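Local structure of FACT complex subunit POB3 (Chaetomium thermophilum var. thermophilum, 4KHB) at residues H12-L17 and Q74-Q79; G50-S55 and T96-K101; K101-R106 and N126-E131. The protein probably acts within the FACT complex as a histone chaperone that reorganises nucleosomes in transcription, replication and repair, its N-terminal part here pairing with an Spt16 domain. One frame throughout, in Å; residues are numbered along the deposited sequence.

The three contacts run from one edge of the N-terminal PH domain to the module that follows it. Interactions 1 and 2 share one mixed sheet, ordered 13-15, 72-78, 61-66, 51-56, 98-100, and fasten its two outermost strands; their centres are about 15 Å apart and F78 touches W54 between them. Along the chain their alternating segments interlock within the N-terminal PH domain. Interaction 3 comes after both. It shares K101 with interaction 2, whose centre is about 14 Å away, and its centre lies about 19 Å from that of interaction 1. There the connecting loop rests on strand 127-133 of the SSRP1-family region, joining the two PH-like halves.

Interaction 1: H12-L17 and Q74-Q79; sequences HIYLDL and QLDGFQ
Q74 and D16 grip each other at both ends of the Q74 backbone. The N-H of Q74 reaches D16 OD1 at 2.8 Å on the syn side, tilted out of the carboxylate plane, while Q74 O accepts the N-H of D16 at 2.7 Å. D16 has its CG anti to its carbonyl carbon (chi1 -75°), which puts CG beside its own backbone N, whence OD1 can meet Q74 N. OD1 also makes a salt bridge to K170, which binds Q74 OE1 too. L75 forms a non-hydrogen-bonded antiparallel pair with L15; its CD2 meets L15 CD2 at 3.9 Å, and its CB packs against I13 CG2. D76 and Y14 form the hydrogen-bonded pair on the other face: Y14 N gives D76 O a nearly straight bond of 2.9 Å, and D76 OD1 lies 3.3 Å from Y14 CB. At G77 a side chain would run into H12 O and be pressed against D76 O, so a residue without CB fits; G77 and F78 both face Y61, a G1 beta bulge. F78 then turns one ring face to I13, whose CD1 stands over the centre at 3.7 Å from the centroid, while F10 meets that ring edge-to-face. The chemistry divides the pairing: branched aliphatic and aromatic groups suit the interior of the PH domain, whereas at the strand end an aspartate supplies the acceptor that continues the ladder.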
loop_
_atom_site.group_PDB
_atom_site.type_symbol
_atom_site.label_atom_id
_atom_site.label_comp_id
_atom_site.label_asym_id
_atom_site.label_seq_id
_atom_site.Cartn_x
_atom_site.Cartn_y
_atom_site.Cartn_z
ATOM N N HIS H 12 0.783 17.954 -12.686
ATOM C CA HIS H 12 1.389 17.523 -11.427
ATOM C C HIS H 12 0.951 16.119 -11.011
ATOM O O HIS H 12 0.550 15.897 -9.867
ATOM C CB HIS H 12 1.112 18.530 -10.304
ATOM C CG HIS H 12 2.131 18.502 -9.208
ATOM N ND1 HIS H 12 3.468 18.752 -9.428
ATOM C CD2 HIS H 12 2.009 18.244 -7.885
ATOM C CE1 HIS H 12 4.127 18.651 -8.286
ATOM N NE2 HIS H 12 3.264 18.345 -7.334
ATOM N N ILE H 13 1.040 15.171 -11.940
ATOM C CA ILE H 13 0.612 13.804 -11.676
ATOM C C ILE H 13 1.809 12.850 -11.659
ATOM O O ILE H 13 2.687 12.934 -12.521
ATOM C CB ILE H 13 -0.419 13.333 -12.725
ATOM C CG1 ILE H 13 -1.601 14.307 -12.791
ATOM C CG2 ILE H 13 -0.886 11.912 -12.425
ATOM C CD1 ILE H 13 -2.333 14.485 -11.468
ATOM N N TYR H 14 1.843 11.951 -10.678
ATOM C CA TYR H 14 2.909 10.958 -10.586
ATOM C C TYR H 14 2.438 9.630 -11.170
ATOM O O TYR H 14 1.341 9.156 -10.855
ATOM C CB TYR H 14 3.350 10.764 -9.131
ATOM C CG TYR H 14 3.838 12.017 -8.437
ATOM C CD1 TYR H 14 2.952 12.869 -7.789
ATOM C CD2 TYR H 14 5.189 12.336 -8.415
ATOM C CE1 TYR H 14 3.398 14.009 -7.146
ATOM C CE2 TYR H 14 5.643 13.471 -7.774
ATOM C CZ TYR H 14 4.744 14.303 -7.144
ATOM O OH TYR H 14 5.196 15.436 -6.506
ATOM N N LEU H 15 3.264 9.034 -12.025
ATOM C CA LEU H 15 2.922 7.759 -12.646
ATOM C C LEU H 15 3.699 6.625 -11.982
ATOM O O LEU H 15 4.933 6.609 -12.013
ATOM C CB LEU H 15 3.188 7.820 -14.160
ATOM C CG LEU H 15 3.041 6.600 -15.081
ATOM C CD1 LEU H 15 4.356 5.845 -15.222
ATOM C CD2 LEU H 15 1.932 5.664 -14.616
ATOM N N ASP H 16 2.960 5.675 -11.409
ATOM C CA ASP H 16 3.535 4.496 -10.752
ATOM C C ASP H 16 4.645 4.817 -9.748
ATOM O O ASP H 16 5.752 4.281 -9.835
ATOM C CB ASP H 16 4.015 3.473 -11.790
ATOM C CG ASP H 16 2.863 2.724 -12.442
ATOM O OD1 ASP H 16 1.778 2.641 -11.824
ATOM O OD2 ASP H 16 3.041 2.223 -13.573
ATOM N N LEU H 17 4.335 5.710 -8.811
ATOM C CA LEU H 17 5.264 6.120 -7.756
ATOM C C LEU H 17 6.499 6.798 -8.329
ATOM O O LEU H 17 7.599 6.665 -7.787
ATOM C CB LEU H 17 5.661 4.948 -6.844
ATOM C CG LEU H 17 4.530 4.070 -6.304
ATOM C CD1 LEU H 17 5.015 3.186 -5.163
ATOM C CD2 LEU H 17 3.361 4.918 -5.868
ATOM N N GLN H 74 -0.933 3.302 -11.701
ATOM C CA GLN H 74 -1.242 4.215 -10.608
ATOM C C GLN H 74 -0.910 5.668 -10.934
ATOM O O GLN H 74 0.247 6.013 -11.188
ATOM C CB GLN H 74 -0.518 3.770 -9.331
ATOM C CG GLN H 74 -1.102 2.515 -8.692
ATOM C CD GLN H 74 -0.202 1.926 -7.624
ATOM O OE1 GLN H 74 0.477 0.923 -7.849
ATOM N NE2 GLN H 74 -0.181 2.558 -6.457
ATOM N N LEU H 75 -1.943 6.507 -10.932
ATOM C CA LEU H 75 -1.783 7.939 -11.133
ATOM C C LEU H 75 -2.297 8.711 -9.918
ATOM O O LEU H 75 -3.514 8.826 -9.730
ATOM C CB LEU H 75 -2.558 8.375 -12.379
ATOM C CG LEU H 75 -2.229 7.690 -13.707
ATOM C CD1 LEU H 75 -3.368 7.870 -14.694
ATOM C CD2 LEU H 75 -0.943 8.235 -14.290
ATOM N N ASP H 76 -1.389 9.236 -9.095
ATOM C CA ASP H 76 -1.813 10.045 -7.951
ATOM C C ASP H 76 -1.286 11.478 -8.062
ATOM O O ASP H 76 -0.339 11.748 -8.803
ATOM C CB ASP H 76 -1.445 9.397 -6.603
ATOM C CG ASP H 76 0.050 9.238 -6.402
ATOM O OD1 ASP H 76 0.827 9.530 -7.337
ATOM O OD2 ASP H 76 0.454 8.819 -5.295
ATOM N N GLY H 77 -1.906 12.387 -7.314
ATOM C CA GLY H 77 -1.557 13.795 -7.360
ATOM C C GLY H 77 -2.731 14.619 -7.847
ATOM O O GLY H 77 -2.636 15.841 -7.985
ATOM N N PHE H 78 -3.854 13.951 -8.094
ATOM C CA PHE H 78 -5.068 14.648 -8.493
ATOM C C PHE H 78 -5.641 15.415 -7.308
ATOM O O PHE H 78 -5.390 15.070 -6.150
ATOM C CB PHE H 78 -6.114 13.664 -9.019
ATOM C CG PHE H 78 -5.743 13.014 -10.320
ATOM C CD1 PHE H 78 -5.977 13.661 -11.527
ATOM C CD2 PHE H 78 -5.194 11.741 -10.339
ATOM C CE1 PHE H 78 -5.646 13.060 -12.730
ATOM C CE2 PHE H 78 -4.863 11.130 -11.538
ATOM C CZ PHE H 78 -5.089 11.790 -12.735
ATOM N N GLN H 79 -6.412 16.455 -7.598
ATOM C CA GLN H 79 -7.121 17.172 -6.550
ATOM C C GLN H 79 -8.504 16.558 -6.391
ATOM O O GLN H 79 -9.008 15.911 -7.311
ATOM C CB GLN H 79 -7.231 18.661 -6.892
ATOM C CG GLN H 79 -5.883 19.344 -7.075
ATOM C CD GLN H 79 -5.419 20.050 -5.818
ATOM O OE1 GLN H 79 -6.122 20.901 -5.273
ATOM N NE2 GLN H 79 -4.228 19.697 -5.346
#

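Interaction 2: G50-S55 and T96-K101; sequences GGAQWS and TNLENK
L98 wedges its branched end between A52 and W54: CD1 meets A52 CB at 3.6 Å, and CG lies 3.8 Å from W54 CB. An alanine suits the spot facing L98, since its single methyl lets the leucine come close, and L98 also reaches L86 of helix 83-92. An alanine in place of L98 would probably leave A52 CB without the CD1 methyl and W54 CB without the branch carbon CG, opening a gap toward L86. W54, its CG anti to the backbone N (chi1 168°), carries its indole on to Y61 and Y83. The fold explains this burial: strand 98-100 follows the helix of the PH domain and returns to lie parallel to strand 51-56, so A52, W54 and L98 are buried against F90 and L86 of that helix. Backbone bonds zip the strands together, with E99 N to A52 O, W54 N to E99 O at 2.7 Å and K101 N to W54 O. The side of Q53 and the exposed E99 is the open one. These two lie side by side, pointing the same way, with Q53 CG 4.2 Å from E99 OE1. K101, bent at chi2, crosses Q53 and makes a weak, long salt bridge, its NZ 3.4 Å from E99 OE2. N100 sits at the exposed end of the W54 face, where a water bridges N100 OD1 and W54 O.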
loop_
_atom_site.group_PDB
_atom_site.type_symbol
_atom_site.label_atom_id
_atom_site.label_comp_id
_atom_site.label_asym_id
_atom_site.label_seq_id
_atom_site.Cartn_x
_atom_site.Cartn_y
_atom_site.Cartn_z
ATOM N N GLY H 50 -9.725 -1.655 -18.588
ATOM C CA GLY H 50 -10.800 -2.507 -18.107
ATOM C C GLY H 50 -11.550 -1.983 -16.897
ATOM O O GLY H 50 -12.703 -2.365 -16.660
ATOM N N GLY H 51 -10.902 -1.115 -16.125
ATOM C CA GLY H 51 -11.514 -0.577 -14.922
ATOM C C GLY H 51 -10.692 0.511 -14.258
ATOM O O GLY H 51 -9.519 0.703 -14.587
ATOM N N ALA H 52 -11.305 1.225 -13.318
ATOM C CA ALA H 52 -10.641 2.349 -12.667
ATOM C C ALA H 52 -11.163 2.595 -11.256
ATOM O O ALA H 52 -12.368 2.514 -11.006
ATOM C CB ALA H 52 -10.787 3.606 -13.510
ATOM N N GLN H 53 -10.252 2.916 -10.341
ATOM C CA GLN H 53 -10.618 3.189 -8.955
ATOM C C GLN H 53 -10.111 4.555 -8.509
ATOM O O GLN H 53 -9.022 4.986 -8.899
ATOM C CB GLN H 53 -10.072 2.101 -8.020
ATOM C CG GLN H 53 -10.631 0.705 -8.267
ATOM C CD GLN H 53 -9.956 -0.347 -7.406
ATOM O OE1 GLN H 53 -9.047 -0.042 -6.632
ATOM N NE2 GLN H 53 -10.398 -1.592 -7.535
ATOM N N TRP H 54 -10.907 5.228 -7.684
ATOM C CA TRP H 54 -10.564 6.547 -7.173
ATOM C C TRP H 54 -10.432 6.479 -5.654
ATOM O O TRP H 54 -11.359 6.035 -4.971
ATOM C CB TRP H 54 -11.668 7.524 -7.571
ATOM C CG TRP H 54 -11.632 8.854 -6.896
ATOM C CD1 TRP H 54 -12.342 9.237 -5.794
ATOM C CD2 TRP H 54 -10.875 9.997 -7.302
ATOM N NE1 TRP H 54 -12.060 10.545 -5.481
ATOM C CE2 TRP H 54 -11.161 11.034 -6.394
ATOM C CE3 TRP H 54 -9.979 10.242 -8.344
ATOM C CZ2 TRP H 54 -10.577 12.298 -6.497
ATOM C CZ3 TRP H 54 -9.401 11.494 -8.443
ATOM C CH2 TRP H 54 -9.704 12.506 -7.531
ATOM N N SER H 55 -9.289 6.918 -5.129
ATOM C CA SER H 55 -9.058 6.904 -3.684
ATOM C C SER H 55 -7.951 7.862 -3.248
ATOM O O SER H 55 -7.176 8.358 -4.070
ATOM C CB SER H 55 -8.730 5.485 -3.206
ATOM O OG SER H 55 -7.461 5.066 -3.680
ATOM N N THR H 96 -16.243 2.816 -18.698
ATOM C CA THR H 96 -15.870 2.389 -17.357
ATOM C C THR H 96 -16.396 3.337 -16.284
ATOM O O THR H 96 -16.335 4.561 -16.436
ATOM C CB THR H 96 -14.332 2.322 -17.218
ATOM O OG1 THR H 96 -13.782 1.497 -18.255
ATOM C CG2 THR H 96 -13.942 1.754 -15.873
ATOM N N ASN H 97 -16.912 2.767 -15.199
ATOM C CA ASN H 97 -17.292 3.556 -14.036
ATOM C C ASN H 97 -16.081 3.759 -13.132
ATOM O O ASN H 97 -15.444 2.787 -12.717
ATOM C CB ASN H 97 -18.442 2.884 -13.270
ATOM C CG ASN H 97 -19.731 2.835 -14.076
ATOM O OD1 ASN H 97 -20.095 3.804 -14.742
ATOM N ND2 ASN H 97 -20.431 1.707 -14.013
ATOM N N LEU H 98 -15.763 5.014 -12.828
ATOM C CA LEU H 98 -14.693 5.313 -11.881
ATOM C C LEU H 98 -15.192 5.048 -10.469
ATOM O O LEU H 98 -15.905 5.865 -9.886
ATOM C CB LEU H 98 -14.214 6.759 -12.031
ATOM C CG LEU H 98 -13.037 7.191 -11.153
ATOM C CD1 LEU H 98 -11.860 6.255 -11.350
ATOM C CD2 LEU H 98 -12.620 8.625 -11.461
ATOM N N GLU H 99 -14.816 3.897 -9.926
ATOM C CA GLU H 99 -15.334 3.457 -8.640
ATOM C C GLU H 99 -14.696 4.207 -7.476
ATOM O O GLU H 99 -13.471 4.302 -7.384
ATOM C CB GLU H 99 -15.115 1.950 -8.482
ATOM C CG GLU H 99 -15.410 1.409 -7.093
ATOM C CD GLU H 99 -15.128 -0.073 -6.976
ATOM O OE1 GLU H 99 -14.550 -0.652 -7.921
ATOM O OE2 GLU H 99 -15.488 -0.661 -5.935
ATOM N N ASN H 100 -15.530 4.735 -6.586
ATOM C CA ASN H 100 -15.039 5.299 -5.339
ATOM C C ASN H 100 -14.686 4.162 -4.391
ATOM O O ASN H 100 -15.564 3.427 -3.933
ATOM C CB ASN H 100 -16.086 6.225 -4.712
ATOM C CG ASN H 100 -15.539 7.027 -3.540
ATOM O OD1 ASN H 100 -14.870 6.488 -2.656
ATOM N ND2 ASN H 100 -15.822 8.322 -3.530
ATOM N N LYS H 101 -13.398 4.022 -4.095
ATOM C CA LYS H 101 -12.911 2.879 -3.335
ATOM C C LYS H 101 -12.224 3.329 -2.055
ATOM O O LYS H 101 -11.014 3.562 -2.048
ATOM C CB LYS H 101 -11.930 2.073 -4.191
ATOM C CG LYS H 101 -11.632 0.675 -3.661
ATOM C CD LYS H 101 -12.785 -0.283 -3.927
ATOM C CE LYS H 101 -12.295 -1.720 -4.041
ATOM N NZ LYS H 101 -13.416 -2.682 -4.244
HETATM O O HOH W 1 -14.506 0.318 -13.080
HETATM O O HOH W 2 -12.198 7.138 -2.039
#

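Interaction 3: K101-R106 and N126-E131; sequences KEHSLR and NRPAFE. With SO4 (sulfate ion), chain P; SO4 (sulfate ion), chain Q.
A histidine-carboxylate hydrogen bond, H103 to E131, ties the loop joining two PH-like modules to the first sheet of the second. The two side chains reach toward each other tip to tip, with H103 NE2 giving a bent bond of 2.6 Å to E131 OE2 on its syn side, tilted from both the carboxylate and the imidazole plane. Those planes stand 77° apart, and ND1 turns back with a weak bond to K101 O, so both ring nitrogens have a partner. E131 also makes weak, long ion pairs with K64 and with R43 of the SPT16D chain. P128 suits the imidazole face: its compact, non-polar ring sets CG over it, offset toward the rim and 3.8 Å from the H103 ring centroid, a CH-pi contact. P128 O also takes the N-H of S104 at 3.0 Å, from well above the carbonyl plane. A water bridges S104 O and A129 O. Further out, two sulfate ions, probably from the crystallisation liquor, gather the donors. The first accepts S104 OG at 2.6 Å through its O4, L105 N through O3, R127 NH1 through O2 and, weakly, R106 NH1 through O1. The extended chain of R127 brings the guanidinium within reach of both anions, NH1 bonding to each and NH2 to the second. A129 and F130 make backbone hydrogen bonds with F122 of strand 119-124, and S104 touches V124. R106 O bonds S11 OG of the SPT16D chain, while K101 touches Q53 and H103 touches S55 of strand 51-56, so the loop spans from one domain's sheet to the next.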
loop_
_atom_site.group_PDB
_atom_site.type_symbol
_atom_site.label_atom_id
_atom_site.label_comp_id
_atom_site.label_asym_id
_atom_site.label_seq_id
_atom_site.Cartn_x
_atom_site.Cartn_y
_atom_site.Cartn_z
ATOM N N LYS H 101 -13.398 4.022 -4.095
ATOM C CA LYS H 101 -12.911 2.879 -3.335
ATOM C C LYS H 101 -12.224 3.329 -2.055
ATOM O O LYS H 101 -11.014 3.562 -2.048
ATOM C CB LYS H 101 -11.930 2.073 -4.191
ATOM C CG LYS H 101 -11.632 0.675 -3.661
ATOM C CD LYS H 101 -12.785 -0.283 -3.927
ATOM C CE LYS H 101 -12.295 -1.720 -4.041
ATOM N NZ LYS H 101 -13.416 -2.682 -4.244
ATOM N N GLU H 102 -12.994 3.452 -0.975
ATOM C CA GLU H 102 -12.422 3.821 0.317
ATOM C C GLU H 102 -11.533 2.718 0.863
ATOM O O GLU H 102 -11.850 1.530 0.753
ATOM C CB GLU H 102 -13.512 4.123 1.352
ATOM C CG GLU H 102 -14.103 5.524 1.284
ATOM C CD GLU H 102 -14.943 5.850 2.507
ATOM O OE1 GLU H 102 -14.610 5.361 3.607
ATOM O OE2 GLU H 102 -15.927 6.609 2.374
ATOM N N HIS H 103 -10.414 3.120 1.454
ATOM C CA HIS H 103 -9.541 2.181 2.141
ATOM C C HIS H 103 -9.789 2.208 3.647
ATOM O O HIS H 103 -10.244 3.221 4.190
ATOM C CB HIS H 103 -8.077 2.471 1.808
ATOM C CG HIS H 103 -7.683 2.054 0.424
ATOM N ND1 HIS H 103 -8.186 2.655 -0.709
ATOM C CD2 HIS H 103 -6.842 1.084 -0.006
ATOM C CE1 HIS H 103 -7.665 2.079 -1.778
ATOM N NE2 HIS H 103 -6.846 1.123 -1.379
ATOM N N SER H 104 -9.487 1.097 4.314
ATOM C CA SER H 104 -9.696 0.976 5.757
ATOM C C SER H 104 -8.661 1.787 6.533
ATOM O O SER H 104 -7.476 1.779 6.193
ATOM C CB SER H 104 -9.644 -0.497 6.181
ATOM O OG SER H 104 -9.859 -0.632 7.574
ATOM N N LEU H 105 -9.110 2.498 7.567
ATOM C CA LEU H 105 -8.208 3.337 8.351
ATOM C C LEU H 105 -8.125 2.959 9.834
ATOM O O LEU H 105 -7.507 3.680 10.620
ATOM C CB LEU H 105 -8.630 4.807 8.224
ATOM C CG LEU H 105 -8.515 5.461 6.842
ATOM C CD1 LEU H 105 -9.051 6.882 6.873
ATOM C CD2 LEU H 105 -7.080 5.446 6.355
ATOM N N ARG H 106 -8.733 1.838 10.223
ATOM C CA ARG H 106 -8.752 1.455 11.639
ATOM C C ARG H 106 -7.417 0.905 12.147
ATOM O O ARG H 106 -7.168 0.877 13.355
ATOM C CB ARG H 106 -9.947 0.562 12.017
ATOM C CG ARG H 106 -10.268 -0.590 11.087
ATOM C CD ARG H 106 -11.754 -0.567 10.734
ATOM N NE ARG H 106 -12.485 -1.768 11.133
ATOM C CZ ARG H 106 -13.784 -1.788 11.422
ATOM N NH1 ARG H 106 -14.501 -0.673 11.356
ATOM N NH2 ARG H 106 -14.373 -2.921 11.772
ATOM N N ASN H 126 -14.029 -6.083 4.287
ATOM C CA ASN H 126 -14.350 -5.833 2.881
ATOM C C ASN H 126 -13.900 -4.475 2.327
ATOM O O ASN H 126 -14.344 -4.058 1.258
ATOM C CB ASN H 126 -15.830 -6.099 2.585
ATOM C CG ASN H 126 -16.101 -7.554 2.247
ATOM O OD1 ASN H 126 -15.729 -8.032 1.175
ATOM N ND2 ASN H 126 -16.751 -8.265 3.162
ATOM N N ARG H 127 -13.016 -3.798 3.054
ATOM C CA ARG H 127 -12.381 -2.588 2.546
ATOM C C ARG H 127 -10.868 -2.769 2.571
ATOM O O ARG H 127 -10.301 -3.187 3.582
ATOM C CB ARG H 127 -12.807 -1.356 3.354
ATOM C CG ARG H 127 -14.293 -1.039 3.248
ATOM C CD ARG H 127 -14.666 0.249 3.965
ATOM N NE ARG H 127 -16.112 0.458 3.970
ATOM C CZ ARG H 127 -16.761 1.189 4.872
ATOM N NH1 ARG H 127 -16.097 1.793 5.849
ATOM N NH2 ARG H 127 -18.078 1.315 4.799
ATOM N N PRO H 128 -10.210 -2.448 1.449
ATOM C CA PRO H 128 -8.772 -2.680 1.290
ATOM C C PRO H 128 -7.930 -1.842 2.242
ATOM O O PRO H 128 -8.131 -0.633 2.339
ATOM C CB PRO H 128 -8.507 -2.260 -0.163
ATOM C CG PRO H 128 -9.611 -1.303 -0.491
ATOM C CD PRO H 128 -10.807 -1.815 0.258
ATOM N N ALA H 129 -7.006 -2.484 2.946
ATOM C CA ALA H 129 -6.025 -1.757 3.737
ATOM C C ALA H 129 -4.833 -1.424 2.849
ATOM O O ALA H 129 -4.293 -0.315 2.901
ATOM C CB ALA H 129 -5.583 -2.580 4.936
ATOM N N PHE H 130 -4.431 -2.401 2.037
ATOM C CA PHE H 130 -3.356 -2.212 1.063
ATOM C C PHE H 130 -3.416 -3.214 -0.094
ATOM O O PHE H 130 -4.083 -4.247 -0.001
ATOM C CB PHE H 130 -1.987 -2.249 1.744
ATOM C CG PHE H 130 -1.686 -3.543 2.445
ATOM C CD1 PHE H 130 -0.983 -4.551 1.801
ATOM C CD2 PHE H 130 -2.088 -3.742 3.759
ATOM C CE1 PHE H 130 -0.693 -5.739 2.450
ATOM C CE2 PHE H 130 -1.805 -4.924 4.415
ATOM C CZ PHE H 130 -1.105 -5.926 3.760
ATOM N N GLU H 131 -2.714 -2.903 -1.180
ATOM C CA GLU H 131 -2.702 -3.754 -2.365
ATOM C C GLU H 131 -1.271 -3.992 -2.836
ATOM O O GLU H 131 -0.441 -3.079 -2.804
ATOM C CB GLU H 131 -3.507 -3.104 -3.494
ATOM C CG GLU H 131 -4.969 -2.849 -3.168
ATOM C CD GLU H 131 -5.243 -1.389 -2.874
ATOM O OE1 GLU H 131 -4.277 -0.654 -2.581
ATOM O OE2 GLU H 131 -6.420 -0.977 -2.938
HETATM S S SO4 P . -12.837 1.470 7.941
HETATM O O1 SO4 P . -13.971 1.434 8.852
HETATM O O2 SO4 P . -13.256 1.979 6.643
HETATM O O3 SO4 P . -11.805 2.336 8.489
HETATM O O4 SO4 P . -12.301 0.129 7.774
HETATM S S SO4 Q . -19.075 1.924 8.211
HETATM O O1 SO4 Q . -20.040 2.415 9.182
HETATM O O2 SO4 Q . -19.628 2.025 6.868
HETATM O O3 SO4 Q . -17.864 2.727 8.294
HETATM O O4 SO4 Q . -18.757 0.535 8.504
HETATM O O HOH W 3 -5.380 1.930 4.432
#